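PDB 5XFM: alpha-glucosidase from Bacteroides thetaiotaomicron, which hydrolyses glycosidic bonds as a bifunctional beta-L-arabinopyranosidase and alpha-galactosidase of glycoside hydrolase family 97. Local coordinates for residues Gly427-Phe432 with Asn447-Glu452. The protein carries 1 engineered substitution. Residues are numbered along the deposited sequence; the frame is centred on the assembly and turned at random.
With CA (calcium ion), chain E.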
loop_
_atom_site.group_PDB
_atom_site.type_symbol
_atom_site.label_atom_id
_atom_site.label_comp_id
_atom_site.label_asym_id
_atom_site.label_seq_id
_atom_site.Cartn_x
_atom_site.Cartn_y
_atom_site.Cartn_z
ATOM N N GLY A 427 -7.415 -21.317 -8.017
ATOM C CA GLY A 427 -8.117 -20.926 -6.806
ATOM C C GLY A 427 -7.227 -20.494 -5.659
ATOM O O GLY A 427 -7.553 -20.716 -4.490
ATOM N N LEU A 428 -6.115 -19.844 -5.977
ATOM C CA LEU A 428 -5.179 -19.436 -4.933
ATOM C C LEU A 428 -5.155 -17.930 -4.714
ATOM O O LEU A 428 -5.088 -17.153 -5.668
ATOM C CB LEU A 428 -3.773 -19.916 -5.270
ATOM C CG LEU A 428 -3.567 -21.429 -5.257
ATOM C CD1 LEU A 428 -2.324 -21.790 -6.037
ATOM C CD2 LEU A 428 -3.476 -21.921 -3.827
ATOM N N MET A 429 -5.224 -17.525 -3.450
ATOM C CA MET A 429 -4.949 -16.143 -3.091
ATOM C C MET A 429 -3.442 -15.900 -3.098
ATOM O O MET A 429 -2.651 -16.827 -2.896
ATOM C CB MET A 429 -5.543 -15.803 -1.723
ATOM C CG MET A 429 -7.037 -15.897 -1.667
ATOM S SD MET A 429 -7.714 -15.589 -0.025
ATOM C CE MET A 429 -7.512 -17.225 0.693
ATOM N N VAL A 430 -3.048 -14.649 -3.320
ATOM C CA VAL A 430 -1.633 -14.301 -3.406
ATOM C C VAL A 430 -1.231 -13.108 -2.539
ATOM O O VAL A 430 -1.802 -12.031 -2.655
ATOM C CB VAL A 430 -1.229 -13.998 -4.859
ATOM C CG1 VAL A 430 0.192 -13.470 -4.916
ATOM C CG2 VAL A 430 -1.369 -15.241 -5.707
ATOM N N ILE A 431 -0.256 -13.328 -1.660
ATOM C CA ILE A 431 0.429 -12.248 -0.952
ATOM C C ILE A 431 1.788 -12.012 -1.595
ATOM O O ILE A 431 2.489 -12.974 -1.907
ATOM C CB ILE A 431 0.645 -12.570 0.543
ATOM C CG1 ILE A 431 -0.682 -12.741 1.275
ATOM C CG2 ILE A 431 1.472 -11.483 1.214
ATOM C CD1 ILE A 431 -0.515 -13.205 2.703
ATOM N N PHE A 432 2.162 -10.752 -1.811
ATOM C CA PHE A 432 3.517 -10.456 -2.271
ATOM C C PHE A 432 4.389 -9.904 -1.151
ATOM O O PHE A 432 3.936 -9.111 -0.328
ATOM C CB PHE A 432 3.515 -9.464 -3.428
ATOM C CG PHE A 432 2.936 -10.013 -4.687
ATOM C CD1 PHE A 432 3.350 -11.240 -5.177
ATOM C CD2 PHE A 432 1.983 -9.300 -5.393
ATOM C CE1 PHE A 432 2.819 -11.745 -6.339
ATOM C CE2 PHE A 432 1.450 -9.806 -6.558
ATOM C CZ PHE A 432 1.866 -11.026 -7.030
ATOM N N ASN A 447 -7.925 -12.048 -6.923
ATOM C CA ASN A 447 -7.298 -12.936 -5.939
ATOM C C ASN A 447 -6.085 -12.319 -5.240
ATOM O O ASN A 447 -5.390 -12.982 -4.477
ATOM C CB ASN A 447 -6.902 -14.264 -6.598
ATOM C CG ASN A 447 -6.010 -14.078 -7.816
ATOM O OD1 ASN A 447 -6.207 -13.161 -8.619
ATOM N ND2 ASN A 447 -5.039 -14.961 -7.966
ATOM N N TYR A 448 -5.853 -11.035 -5.483
ATOM C CA TYR A 448 -4.787 -10.322 -4.799
ATOM C C TYR A 448 -5.186 -10.033 -3.354
ATOM O O TYR A 448 -6.235 -9.458 -3.103
ATOM C CB TYR A 448 -4.448 -9.023 -5.535
ATOM C CG TYR A 448 -3.562 -8.112 -4.729
ATOM C CD1 TYR A 448 -2.211 -8.398 -4.554
ATOM C CD2 TYR A 448 -4.076 -6.972 -4.129
ATOM C CE1 TYR A 448 -1.396 -7.574 -3.805
ATOM C CE2 TYR A 448 -3.269 -6.141 -3.379
ATOM C CZ TYR A 448 -1.932 -6.444 -3.222
ATOM O OH TYR A 448 -1.137 -5.612 -2.472
ATOM N N VAL A 449 -4.367 -10.460 -2.396
ATOM C CA VAL A 449 -4.716 -10.238 -0.993
ATOM C C VAL A 449 -3.615 -9.556 -0.167
ATOM O O VAL A 449 -3.482 -9.809 1.032
ATOM C CB VAL A 449 -5.122 -11.556 -0.306
ATOM C CG1 VAL A 449 -6.409 -12.100 -0.936
ATOM C CG2 VAL A 449 -3.995 -12.580 -0.374
ATOM N N GLY A 450 -2.834 -8.684 -0.802
ATOM C CA GLY A 450 -1.914 -7.846 -0.060
ATOM C C GLY A 450 -0.456 -7.910 -0.461
ATOM O O GLY A 450 -0.017 -8.852 -1.121
ATOM N N SER A 451 0.294 -6.901 -0.025
ATOM C CA SER A 451 1.701 -6.739 -0.376
ATOM C C SER A 451 2.519 -6.267 0.824
ATOM O O SER A 451 1.984 -5.655 1.754
ATOM C CB SER A 451 1.860 -5.721 -1.512
ATOM O OG SER A 451 1.363 -6.218 -2.739
ATOM N N GLU A 452 3.820 -6.525 0.797
ATOM C CA GLU A 452 4.685 -6.020 1.857
ATOM C C GLU A 452 5.000 -4.553 1.524
ATOM O O GLU A 452 4.294 -3.652 1.974
ATOM C CB GLU A 452 5.954 -6.873 1.993
ATOM C CG GLU A 452 6.812 -6.587 3.238
ATOM C CD GLU A 452 8.080 -7.428 3.260
ATOM O OE1 GLU A 452 8.578 -7.770 2.164
ATOM O OE2 GLU A 452 8.581 -7.751 4.362
HETATM CA CA CA E . 10.707 -8.570 3.548
HETATM O O HOH W 1 11.528 -9.439 1.513
HETATM O O HOH W 2 13.193 -8.282 3.632
HETATM O O HOH W 3 12.702 -10.249 4.689
HETATM O O HOH W 4 9.605 -10.713 3.676
#
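Val430 and Tyr448 face each other across two parallel strands, 429-432 and 448-451. Backbone bonds carry most of the pairing: Val430 N donates to Asn447 O, Val449 N to Val430 O, and Phe432 N to Gly450 O at 3.0 Å. A weak bond of 2.8 Å from Glu452 N to Phe432 O, bent to 128°, ends the ladder. Because Val430 pairs with Tyr448 but Phe432 with Ser451, the second strand holds one extra residue, a beta bulge at Val449-Gly450. Gly450 adopts a positive phi of 124°, a conformation that glycine accepts readily, and its N sits over the centre of the Tyr448 ring.

One side-chain bond joins the entrance of the strands. Asn447 ND2 lies 3.2 Å from Leu428 O, nearly in line with the carbonyl and in the Asn447 amide plane; ND2 also reaches Leu420 O, and OD1 bonds Tyr286.

Apolar contacts form two groups. In one, Val449 points its CB toward strand 429-432, and a chi1 of -65° sets CG1 anti to the carbonyl carbon, where it touches Met429 SD at 3.8 Å; CG2 presses on Val430 O and meets Ile431 CG1 at 3.7 Å. In the other, on the face carrying Val430 and Ser451, Phe432 CD2 approaches the edge of the Tyr448 ring at CE1 (4.1 Å). That tyrosine is tied down by a 2.6 Å bond between its OH and Ser451 OG, which lies in the ring plane.

Metal coordination begins where the pairing stops. Both Glu452 carboxylate oxygens bind calcium, OE2 more closely at 2.4 Å; Glu174, Glu458 and waters complete the site, and Gly434 N bonds OE1. Adjacent parallel strands joined through helix 441-444 form a beta-alpha-beta unit of the family's TIM-barrel catalytic domain, with a calcium ligand just beyond a strand's C-terminal end.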